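Local coordinates for Epf (Streptococcus pyogenes, PDB 4ES8), which is a cell-surface adhesin that binds to cells through an N-terminal domain containing a carbohydrate-binding module, at residues A[216-222]-A[234-240]; A[247-253]-A[292-298]; A[259-263]-A[275-281]. All blocks are in the same frame, centred on the assembly; numbering follows the deposited sequence. Where two conformers were deposited one is given.

Contact 1: A[216-222]-A[234-240]; sequences NPSQLDK and LTLKSDD
Q219 reaches the far end of 234-240 through a bend in its chain: CG lies anti to the carbonyl carbon (chi1 -63°) and chi2 of 95° turns the amide toward the turn that follows K237. In the conformer given, OE1 accepts the backbone N of D239 at 2.9 Å, in the carbonyl plane on a lone pair. Around Q219 the pairing is regular antiparallel, its N and O both bonded to K237. At D221 a classic beta bulge intervenes: D221 and K222 both face T235, whose O takes D221 N at 2.8 Å and K222 N only weakly, while T235 N returns a bond to K222 O. With CG anti to the backbone N, D221 sets OD2 beside T235 CG2, and CB and OD1 against K237 CD. One water joins D221 OD2 to L236 O; another, in the conformer given, joins D221 O to K237 NZ. Ahead of the strand, N216 ND2 donates to D240 OD2 at 3.0 Å, nearly along its C-O axis. L220 CD1 packs on L234 CB at 3.8 Å. The pair is the hairpin of strands 219-224 and 231-237; strand 273-276 flanks the second, and L220 and L236 face V293 and I295 of strand 290-297.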
loop_
_atom_site.group_PDB
_atom_site.type_symbol
_atom_site.label_atom_id
_atom_site.label_comp_id
_atom_site.label_asym_id
_atom_site.label_seq_id
_atom_site.Cartn_x
_atom_site.Cartn_y
_atom_site.Cartn_z
ATOM N N ASN A 216 2.585 -0.752 -11.848
ATOM C CA ASN A 216 2.804 -0.564 -13.279
ATOM C C ASN A 216 1.508 -0.785 -14.017
ATOM O O ASN A 216 0.767 -1.725 -13.702
ATOM C CB ASN A 216 3.863 -1.536 -13.801
ATOM C CG ASN A 216 5.231 -1.225 -13.268
ATOM O OD1 ASN A 216 5.675 -0.073 -13.273
ATOM N ND2 ASN A 216 5.908 -2.253 -12.783
ATOM N N PRO A 217 1.227 0.033 -15.044
ATOM C CA PRO A 217 0.018 -0.212 -15.835
ATOM C C PRO A 217 0.113 -1.553 -16.550
ATOM O O PRO A 217 1.220 -2.020 -16.860
ATOM C CB PRO A 217 -0.003 0.941 -16.842
ATOM C CG PRO A 217 1.416 1.390 -16.949
ATOM C CD PRO A 217 2.018 1.159 -15.578
ATOM N N SER A 218 -1.040 -2.158 -16.817
ATOM C CA SER A 218 -1.119 -3.389 -17.593
ATOM C C SER A 218 -0.642 -3.101 -19.041
ATOM O O SER A 218 -0.403 -1.937 -19.434
ATOM C CB SER A 218 -2.552 -3.904 -17.593
ATOM O OG SER A 218 -3.416 -2.945 -18.190
ATOM N N GLN A 219 -0.535 -4.170 -19.821
ATOM C CA GLN A 219 -0.108 -4.090 -21.215
ATOM C C GLN A 219 -1.146 -4.701 -22.113
ATOM O O GLN A 219 -1.904 -5.558 -21.669
ATOM C CB GLN A 219 1.238 -4.817 -21.435
ATOM C CG GLN A 219 2.413 -4.215 -20.665
ATOM C CD GLN A 219 2.646 -4.909 -19.350
ATOM O OE1 GLN A 219 2.624 -6.138 -19.258
ATOM N NE2 GLN A 219 2.918 -4.137 -18.309
ATOM N N LEU A 220 -1.164 -4.283 -23.388
ATOM C CA LEU A 220 -2.113 -4.894 -24.313
ATOM C C LEU A 220 -1.518 -6.227 -24.801
ATOM O O LEU A 220 -0.420 -6.240 -25.360
ATOM C CB LEU A 220 -2.416 -3.975 -25.516
ATOM C CG LEU A 220 -3.481 -4.527 -26.499
ATOM C CD1 LEU A 220 -4.876 -4.492 -25.897
ATOM C CD2 LEU A 220 -3.445 -3.774 -27.846
ATOM N N ASP A 221 -2.236 -7.326 -24.566
ATOM C CA ASP A 221 -1.847 -8.659 -25.023
ATOM C C ASP A 221 -2.314 -8.812 -26.456
ATOM O O ASP A 221 -1.529 -9.197 -27.316
ATOM C CB ASP A 221 -2.447 -9.755 -24.118
ATOM C CG ASP A 221 -1.926 -11.163 -24.363
ATOM O OD1 ASP A 221 -0.834 -11.302 -24.971
ATOM O OD2 ASP A 221 -2.567 -12.122 -23.874
ATOM N N LYS A 222 -3.589 -8.468 -26.719
ATOM C CA LYS A 222 -4.167 -8.510 -28.066
ATOM C C LYS A 222 -5.394 -7.634 -28.133
ATOM O O LYS A 222 -6.077 -7.406 -27.130
ATOM C CB LYS A 222 -4.480 -9.955 -28.535
ATOM C CG LYS A 222 -5.532 -10.705 -27.733
ATOM C CD LYS A 222 -5.882 -12.060 -28.355
ATOM C CE LYS A 222 -7.027 -12.713 -27.613
ATOM N NZ LYS A 222 -7.439 -13.995 -28.240
ATOM N N LEU A 234 -10.338 -5.842 -25.867
ATOM C CA LEU A 234 -8.918 -5.732 -25.537
ATOM C C LEU A 234 -8.535 -6.719 -24.456
ATOM O O LEU A 234 -9.134 -6.701 -23.375
ATOM C CB LEU A 234 -8.570 -4.316 -25.076
ATOM C CG LEU A 234 -8.914 -3.173 -26.034
ATOM C CD1 LEU A 234 -8.483 -1.876 -25.447
ATOM C CD2 LEU A 234 -8.207 -3.331 -27.424
ATOM N N THR A 235 -7.552 -7.579 -24.743
ATOM C CA THR A 235 -7.055 -8.536 -23.754
ATOM C C THR A 235 -5.838 -7.923 -23.065
ATOM O O THR A 235 -4.840 -7.617 -23.720
ATOM C CB THR A 235 -6.724 -9.891 -24.416
ATOM O OG1 THR A 235 -7.907 -10.408 -25.025
ATOM C CG2 THR A 235 -6.157 -10.931 -23.420
ATOM N N LEU A 236 -5.914 -7.755 -21.744
ATOM C CA LEU A 236 -4.798 -7.188 -20.990
ATOM C C LEU A 236 -3.915 -8.267 -20.360
ATOM O O LEU A 236 -4.388 -9.374 -20.051
ATOM C CB LEU A 236 -5.335 -6.303 -19.854
ATOM C CG LEU A 236 -6.259 -5.142 -20.230
ATOM C CD1 LEU A 236 -6.726 -4.413 -18.967
ATOM C CD2 LEU A 236 -5.582 -4.184 -21.207
ATOM N N LYS A 237 -2.648 -7.922 -20.166
ATOM C CA LYS A 237 -1.658 -8.781 -19.511
ATOM C C LYS A 237 -0.785 -7.918 -18.605
ATOM O O LYS A 237 -0.792 -6.690 -18.745
ATOM C CB LYS A 237 -0.798 -9.536 -20.553
ATOM C CG LYS A 237 0.155 -8.635 -21.341
ATOM C CD LYS A 237 0.984 -9.391 -22.377
ATOM C CE LYS A 237 1.790 -8.429 -23.221
ATOM N NZ LYS A 237 2.495 -9.114 -24.350
ATOM N N SER A 238 -0.013 -8.543 -17.702
ATOM C CA SER A 238 0.910 -7.823 -16.846
ATOM C C SER A 238 2.197 -8.598 -16.704
ATOM O O SER A 238 2.175 -9.722 -16.169
ATOM C CB SER A 238 0.298 -7.575 -15.472
ATOM O OG SER A 238 1.270 -7.038 -14.592
ATOM N N ASP A 239 3.312 -8.008 -17.142
ATOM C CA ASP A 239 4.625 -8.641 -17.036
ATOM C C ASP A 239 4.996 -8.948 -15.586
ATOM O O ASP A 239 5.697 -9.921 -15.316
ATOM C CB ASP A 239 5.695 -7.741 -17.647
ATOM C CG ASP A 239 5.708 -7.728 -19.172
ATOM O OD1 ASP A 239 4.964 -8.518 -19.777
ATOM O OD2 ASP A 239 6.458 -6.917 -19.749
ATOM N N ASP A 240 4.521 -8.106 -14.617
ATOM C CA ASP A 240 4.935 -8.354 -13.222
ATOM C C ASP A 240 3.881 -9.144 -12.376
ATOM O O ASP A 240 3.946 -9.154 -11.139
ATOM C CB ASP A 240 5.352 -7.055 -12.525
ATOM C CG ASP A 240 4.263 -6.029 -12.359
ATOM O OD1 ASP A 240 3.073 -6.404 -12.446
ATOM O OD2 ASP A 240 4.599 -4.859 -12.095
HETATM O O HOH W 1 3.179 -3.202 -10.792
HETATM O O HOH W 2 1.580 -4.417 -14.633
HETATM O O HOH W 3 3.974 -5.275 -15.461
HETATM O O HOH W 4 -3.341 -11.862 -21.139
HETATM O O HOH W 5 1.048 -9.926 -26.541
#

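Contact 2: A[247-253]-A[292-298]; sequences GDEISLF and KVSIKQK
Two central strands of a four-stranded antiparallel sheet, 248-253 and 290-297, pair here without a break from D248-Q297 to F253-K292. Six backbone bonds join the hydrogen-bonded pairs E249-K296, S251-S294 and F253-K292, and K298 N adds one to G247 O at 3.0 Å. On one face F253 and K292 meet: the lysine chain bends at chi3 (68°) and lays CE over the ring, 3.7 Å from CD1 of F253. K292 NZ stands 4.7 Å from the F253 ring centroid, 8° off its normal, a cation-pi contact added to the CH-pi contact of CE. The ring edge meets K292 O in plane. On the same face, in the conformer given, E249 OE1 lies by K296 CB and CD, and E249 CB by K298 CG; the two amines bond to E20 and T264. The other face is apolar, with I250 CG2 on V293 CG1 and L252 CD1 on V293 CG2, both at 3.8 Å. At its end Q297 NE2 donates to D248 OD1 at 3.0 Å, the carboxylate oxygen lying in the amide plane of Q297, while Q297 OE1 accepts from Q299 N and S300 N. D248 OD1 also forms a salt bridge with R242 and OD2 a hydrogen bond with S218, probably offsetting the buried charge. One apolar face turned to the strand 231-237 sheet and one polar face outward are characteristic of a beta sandwich, consistent with the fibronectin-like domain.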
loop_
_atom_site.group_PDB
_atom_site.type_symbol
_atom_site.label_atom_id
_atom_site.label_comp_id
_atom_site.label_asym_id
_atom_site.label_seq_id
_atom_site.Cartn_x
_atom_site.Cartn_y
_atom_site.Cartn_z
ATOM N N GLY A 247 -8.341 0.233 -11.918
ATOM C CA GLY A 247 -7.696 1.545 -11.906
ATOM C C GLY A 247 -6.949 1.904 -13.172
ATOM O O GLY A 247 -6.541 3.057 -13.328
ATOM N N ASP A 248 -6.718 0.938 -14.071
ATOM C CA ASP A 248 -6.040 1.258 -15.323
ATOM C C ASP A 248 -7.011 1.959 -16.261
ATOM O O ASP A 248 -8.146 1.502 -16.451
ATOM C CB ASP A 248 -5.498 -0.020 -15.981
ATOM C CG ASP A 248 -4.294 -0.628 -15.293
ATOM O OD1 ASP A 248 -4.020 -0.255 -14.128
ATOM O OD2 ASP A 248 -3.630 -1.471 -15.914
ATOM N N GLU A 249 -6.553 3.069 -16.840
ATOM C CA GLU A 249 -7.320 3.867 -17.784
ATOM C C GLU A 249 -6.858 3.525 -19.190
ATOM O O GLU A 249 -5.705 3.813 -19.531
ATOM C CB GLU A 249 -7.131 5.360 -17.486
ATOM C CG GLU A 249 -7.860 6.258 -18.472
ATOM C CD GLU A 249 -7.428 7.707 -18.449
ATOM O OE1 GLU A 249 -6.330 8.021 -18.968
ATOM O OE2 GLU A 249 -8.193 8.529 -17.890
ATOM N N ILE A 250 -7.728 2.899 -19.985
ATOM C CA ILE A 250 -7.388 2.512 -21.360
ATOM C C ILE A 250 -7.873 3.580 -22.346
ATOM O O ILE A 250 -9.073 3.847 -22.388
ATOM C CB ILE A 250 -8.005 1.135 -21.728
ATOM C CG1 ILE A 250 -7.565 0.025 -20.737
ATOM C CG2 ILE A 250 -7.645 0.768 -23.182
ATOM C CD1 ILE A 250 -8.405 -1.236 -20.846
ATOM N N SER A 251 -6.965 4.133 -23.161
ATOM C CA SER A 251 -7.332 5.082 -24.220
ATOM C C SER A 251 -7.110 4.407 -25.562
ATOM O O SER A 251 -6.041 3.830 -25.781
ATOM C CB SER A 251 -6.505 6.356 -24.111
ATOM O OG SER A 251 -6.838 7.029 -22.908
ATOM N N LEU A 252 -8.141 4.409 -26.425
ATOM C CA LEU A 252 -8.071 3.780 -27.760
ATOM C C LEU A 252 -8.116 4.863 -28.811
ATOM O O LEU A 252 -8.991 5.724 -28.750
ATOM C CB LEU A 252 -9.254 2.820 -27.932
ATOM C CG LEU A 252 -9.404 2.160 -29.308
ATOM C CD1 LEU A 252 -8.289 1.137 -29.537
ATOM C CD2 LEU A 252 -10.765 1.442 -29.411
ATOM N N PHE A 253 -7.168 4.833 -29.757
ATOM C CA PHE A 253 -7.073 5.865 -30.807
ATOM C C PHE A 253 -7.066 5.237 -32.169
ATOM O O PHE A 253 -6.605 4.102 -32.314
ATOM C CB PHE A 253 -5.752 6.640 -30.675
ATOM C CG PHE A 253 -5.456 7.284 -29.348
ATOM C CD1 PHE A 253 -4.953 6.529 -28.287
ATOM C CD2 PHE A 253 -5.576 8.659 -29.186
ATOM C CE1 PHE A 253 -4.648 7.133 -27.068
ATOM C CE2 PHE A 253 -5.261 9.269 -27.969
ATOM C CZ PHE A 253 -4.809 8.500 -26.917
ATOM N N LYS A 292 -4.257 2.446 -31.845
ATOM C CA LYS A 292 -3.296 2.610 -30.758
ATOM C C LYS A 292 -3.992 2.511 -29.421
ATOM O O LYS A 292 -5.096 3.054 -29.236
ATOM C CB LYS A 292 -2.589 3.971 -30.873
ATOM C CG LYS A 292 -1.543 4.247 -29.786
ATOM C CD LYS A 292 -0.779 5.557 -30.021
ATOM C CE LYS A 292 -1.629 6.807 -29.872
ATOM N NZ LYS A 292 -0.790 8.036 -29.963
ATOM N N VAL A 293 -3.326 1.841 -28.478
ATOM C CA VAL A 293 -3.805 1.730 -27.104
ATOM C C VAL A 293 -2.731 2.301 -26.180
ATOM O O VAL A 293 -1.569 1.904 -26.278
ATOM C CB VAL A 293 -4.162 0.275 -26.721
ATOM C CG1 VAL A 293 -4.465 0.164 -25.228
ATOM C CG2 VAL A 293 -5.348 -0.234 -27.546
ATOM N N SER A 294 -3.136 3.201 -25.274
ATOM C CA SER A 294 -2.273 3.755 -24.224
ATOM C C SER A 294 -2.945 3.472 -22.885
ATOM O O SER A 294 -4.137 3.724 -22.753
ATOM C CB SER A 294 -2.052 5.247 -24.426
ATOM O OG SER A 294 -1.279 5.767 -23.354
ATOM N N ILE A 295 -2.191 2.937 -21.895
ATOM C CA ILE A 295 -2.796 2.589 -20.609
ATOM C C ILE A 295 -2.140 3.415 -19.511
ATOM O O ILE A 295 -0.914 3.374 -19.343
ATOM C CB ILE A 295 -2.679 1.068 -20.344
ATOM C CG1 ILE A 295 -3.343 0.245 -21.503
ATOM C CG2 ILE A 295 -3.312 0.682 -18.994
ATOM C CD1 ILE A 295 -3.174 -1.269 -21.448
ATOM N N LYS A 296 -2.965 4.139 -18.742
ATOM C CA LYS A 296 -2.459 4.956 -17.644
ATOM C C LYS A 296 -2.925 4.351 -16.346
ATOM O O LYS A 296 -4.118 4.114 -16.197
ATOM C CB LYS A 296 -2.982 6.396 -17.767
ATOM C CG LYS A 296 -2.517 7.314 -16.614
ATOM C CD LYS A 296 -3.183 8.687 -16.732
ATOM C CE LYS A 296 -2.781 9.633 -15.633
ATOM N NZ LYS A 296 -3.785 10.722 -15.474
ATOM N N GLN A 297 -1.992 4.053 -15.419
ATOM C CA GLN A 297 -2.401 3.550 -14.109
ATOM C C GLN A 297 -2.880 4.780 -13.321
ATOM O O GLN A 297 -2.052 5.631 -12.996
ATOM C CB GLN A 297 -1.235 2.817 -13.436
ATOM C CG GLN A 297 -1.692 1.615 -12.603
ATOM C CD GLN A 297 -2.738 2.013 -11.592
ATOM O OE1 GLN A 297 -2.471 2.876 -10.745
ATOM N NE2 GLN A 297 -3.974 1.511 -11.742
ATOM N N LYS A 298 -4.193 4.907 -13.058
ATOM C CA LYS A 298 -4.696 6.161 -12.468
ATOM C C LYS A 298 -4.172 6.455 -11.084
ATOM O O LYS A 298 -4.073 7.627 -10.722
ATOM C CB LYS A 298 -6.213 6.189 -12.420
ATOM C CG LYS A 298 -6.884 6.350 -13.765
ATOM C CD LYS A 298 -8.360 6.237 -13.517
ATOM C CE LYS A 298 -9.151 7.091 -14.439
ATOM N NZ LYS A 298 -10.586 7.041 -14.058
#

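Contact 3: A[259-263]-A[275-281]; sequences LLQTV and ITLSEDQ
Q261 and I275 make the tight part of this contact, CB of the glutamine lying 3.5 Å from CG2 of the isoleucine as the two side chains run antiparallel alongside each other. V263 continues the packing, its CG2 3.8 Å from I275 CG1, and L260 CB rests 3.9 Å from L277 CD2. The strands do not pair: the nearest CA atoms, Q261 with L277, are 6.7 Å apart, and edge strand 259-264 is held against strand 273-276 of the other sheet by side chains, Q261 CD also lying on T276 O. Toward the helix the contact turns polar and looks to solvent, where E279 forms a salt bridge with K230. Q281 reaches back from that first turn, its chain extended beyond CG (chi2 173°). Q281 NE2 donates to L260 O at 3.0 Å, tilted from the carbonyl plane. Q281 OE1 takes two bonds from the same face of its plane, from Q261 NE2 and S278 N, each 3.0 Å long. The two amides are turned 72° against each other, and the shared oxygen lies within the amide plane of Q261. S278 OG accepts Q281 N at 3.2 Å and completes a capping box at the helix N-terminus. Three bonds to one amide therefore fix its rotation, tying the start of the helix to the bulge at L260 and Q261, whose backbones both face L252.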
loop_
_atom_site.group_PDB
_atom_site.type_symbol
_atom_site.label_atom_id
_atom_site.label_comp_id
_atom_site.label_asym_id
_atom_site.label_seq_id
_atom_site.Cartn_x
_atom_site.Cartn_y
_atom_site.Cartn_z
ATOM N N LEU A 259 -8.509 10.360 -30.539
ATOM C CA LEU A 259 -9.057 9.571 -29.442
ATOM C C LEU A 259 -10.455 9.093 -29.790
ATOM O O LEU A 259 -11.321 9.911 -30.129
ATOM C CB LEU A 259 -9.089 10.416 -28.160
ATOM C CG LEU A 259 -9.669 9.738 -26.913
ATOM C CD1 LEU A 259 -8.762 8.569 -26.427
ATOM C CD2 LEU A 259 -9.882 10.769 -25.811
ATOM N N LEU A 260 -10.679 7.778 -29.688
ATOM C CA LEU A 260 -11.983 7.179 -29.952
ATOM C C LEU A 260 -12.771 7.011 -28.652
ATOM O O LEU A 260 -13.897 7.505 -28.534
ATOM C CB LEU A 260 -11.867 5.832 -30.680
ATOM C CG LEU A 260 -11.152 5.834 -32.027
ATOM C CD1 LEU A 260 -10.984 4.413 -32.529
ATOM C CD2 LEU A 260 -11.887 6.716 -33.065
ATOM N N GLN A 261 -12.194 6.291 -27.677
ATOM C CA GLN A 261 -12.872 6.025 -26.408
ATOM C C GLN A 261 -11.861 5.833 -25.322
ATOM O O GLN A 261 -10.729 5.448 -25.600
ATOM C CB GLN A 261 -13.743 4.755 -26.494
ATOM C CG GLN A 261 -14.885 4.734 -27.544
ATOM C CD GLN A 261 -16.013 5.680 -27.187
ATOM O OE1 GLN A 261 -16.283 5.946 -26.006
ATOM N NE2 GLN A 261 -16.666 6.249 -28.197
ATOM N N THR A 262 -12.283 6.102 -24.075
ATOM C CA THR A 262 -11.493 5.904 -22.865
ATOM C C THR A 262 -12.358 5.087 -21.912
ATOM O O THR A 262 -13.562 5.365 -21.798
ATOM C CB THR A 262 -11.089 7.256 -22.264
ATOM O OG1 THR A 262 -10.384 8.025 -23.242
ATOM C CG2 THR A 262 -10.225 7.106 -21.047
ATOM N N VAL A 263 -11.761 4.075 -21.249
ATOM C CA VAL A 263 -12.483 3.274 -20.251
ATOM C C VAL A 263 -11.576 3.084 -19.050
ATOM O O VAL A 263 -10.359 2.987 -19.222
ATOM C CB VAL A 263 -13.014 1.896 -20.756
ATOM C CG1 VAL A 263 -14.072 2.054 -21.843
ATOM C CG2 VAL A 263 -11.884 0.981 -21.214
ATOM N N ILE A 275 -14.702 -2.199 -25.212
ATOM C CA ILE A 275 -14.797 -0.789 -25.534
ATOM C C ILE A 275 -15.880 -0.696 -26.616
ATOM O O ILE A 275 -15.834 -1.456 -27.589
ATOM C CB ILE A 275 -13.428 -0.190 -25.969
ATOM C CG1 ILE A 275 -12.433 -0.197 -24.773
ATOM C CG2 ILE A 275 -13.611 1.234 -26.542
ATOM C CD1 ILE A 275 -11.060 0.459 -25.010
ATOM N N THR A 276 -16.869 0.180 -26.411
ATOM C CA THR A 276 -17.940 0.374 -27.384
ATOM C C THR A 276 -17.702 1.679 -28.127
ATOM O O THR A 276 -17.708 2.745 -27.518
ATOM C CB THR A 276 -19.326 0.344 -26.711
ATOM O OG1 THR A 276 -19.449 -0.856 -25.950
ATOM C CG2 THR A 276 -20.472 0.442 -27.730
ATOM N N LEU A 277 -17.517 1.597 -29.452
ATOM C CA LEU A 277 -17.341 2.790 -30.273
ATOM C C LEU A 277 -18.694 3.395 -30.602
ATOM O O LEU A 277 -19.709 2.705 -30.486
ATOM C CB LEU A 277 -16.643 2.401 -31.603
ATOM C CG LEU A 277 -15.273 1.736 -31.525
ATOM C CD1 LEU A 277 -14.843 1.238 -32.899
ATOM C CD2 LEU A 277 -14.227 2.704 -30.952
ATOM N N SER A 278 -18.711 4.646 -31.086
ATOM C CA SER A 278 -19.955 5.228 -31.591
ATOM C C SER A 278 -20.222 4.590 -32.975
ATOM O O SER A 278 -19.313 3.961 -33.538
ATOM C CB SER A 278 -19.839 6.745 -31.678
ATOM O OG SER A 278 -19.012 7.136 -32.764
ATOM N N GLU A 279 -21.450 4.721 -33.517
ATOM C CA GLU A 279 -21.777 4.131 -34.821
ATOM C C GLU A 279 -20.876 4.703 -35.923
ATOM O O GLU A 279 -20.375 3.932 -36.739
ATOM C CB GLU A 279 -23.267 4.322 -35.166
ATOM C CG GLU A 279 -24.170 3.335 -34.441
ATOM C CD GLU A 279 -24.444 2.032 -35.169
ATOM O OE1 GLU A 279 -23.476 1.321 -35.528
ATOM O OE2 GLU A 279 -25.639 1.704 -35.352
ATOM N N ASP A 280 -20.635 6.036 -35.906
ATOM C CA ASP A 280 -19.776 6.746 -36.855
ATOM C C ASP A 280 -18.330 6.256 -36.750
ATOM O O ASP A 280 -17.697 5.997 -37.775
ATOM C CB ASP A 280 -19.836 8.263 -36.621
ATOM C CG ASP A 280 -21.203 8.899 -36.862
ATOM O OD1 ASP A 280 -22.040 8.273 -37.557
ATOM O OD2 ASP A 280 -21.437 10.017 -36.346
ATOM N N GLN A 281 -17.821 6.095 -35.507
ATOM C CA GLN A 281 -16.462 5.590 -35.292
ATOM C C GLN A 281 -16.288 4.193 -35.885
ATOM O O GLN A 281 -15.310 3.972 -36.608
ATOM C CB GLN A 281 -16.116 5.572 -33.795
ATOM C CG GLN A 281 -15.856 6.956 -33.234
ATOM C CD GLN A 281 -15.678 6.906 -31.731
ATOM O OE1 GLN A 281 -16.014 5.914 -31.073
ATOM N NE2 GLN A 281 -15.157 7.971 -31.168
#

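Contact 1 lies in the three-stranded sheet and contact 2 in the four-stranded one, and contact 3 bridges the two sheets at an edge, chiefly by side chains. Their apolar sides share an interior: L234 of contact 1 packs on I250 of contact 2 and on I275 of contact 3. Contact 3 is nested in the chain loop closed by contact 2, and its strand 259-264 is the edge neighbour of 248-253. Contact 2, with half its touching residues buried, is the most buried and the most regular; contact 1 is bulged and water-bridged at its surface; contact 3, with two buried residues of nine, lies nearest the surface and relies on amide bonds around a helix start.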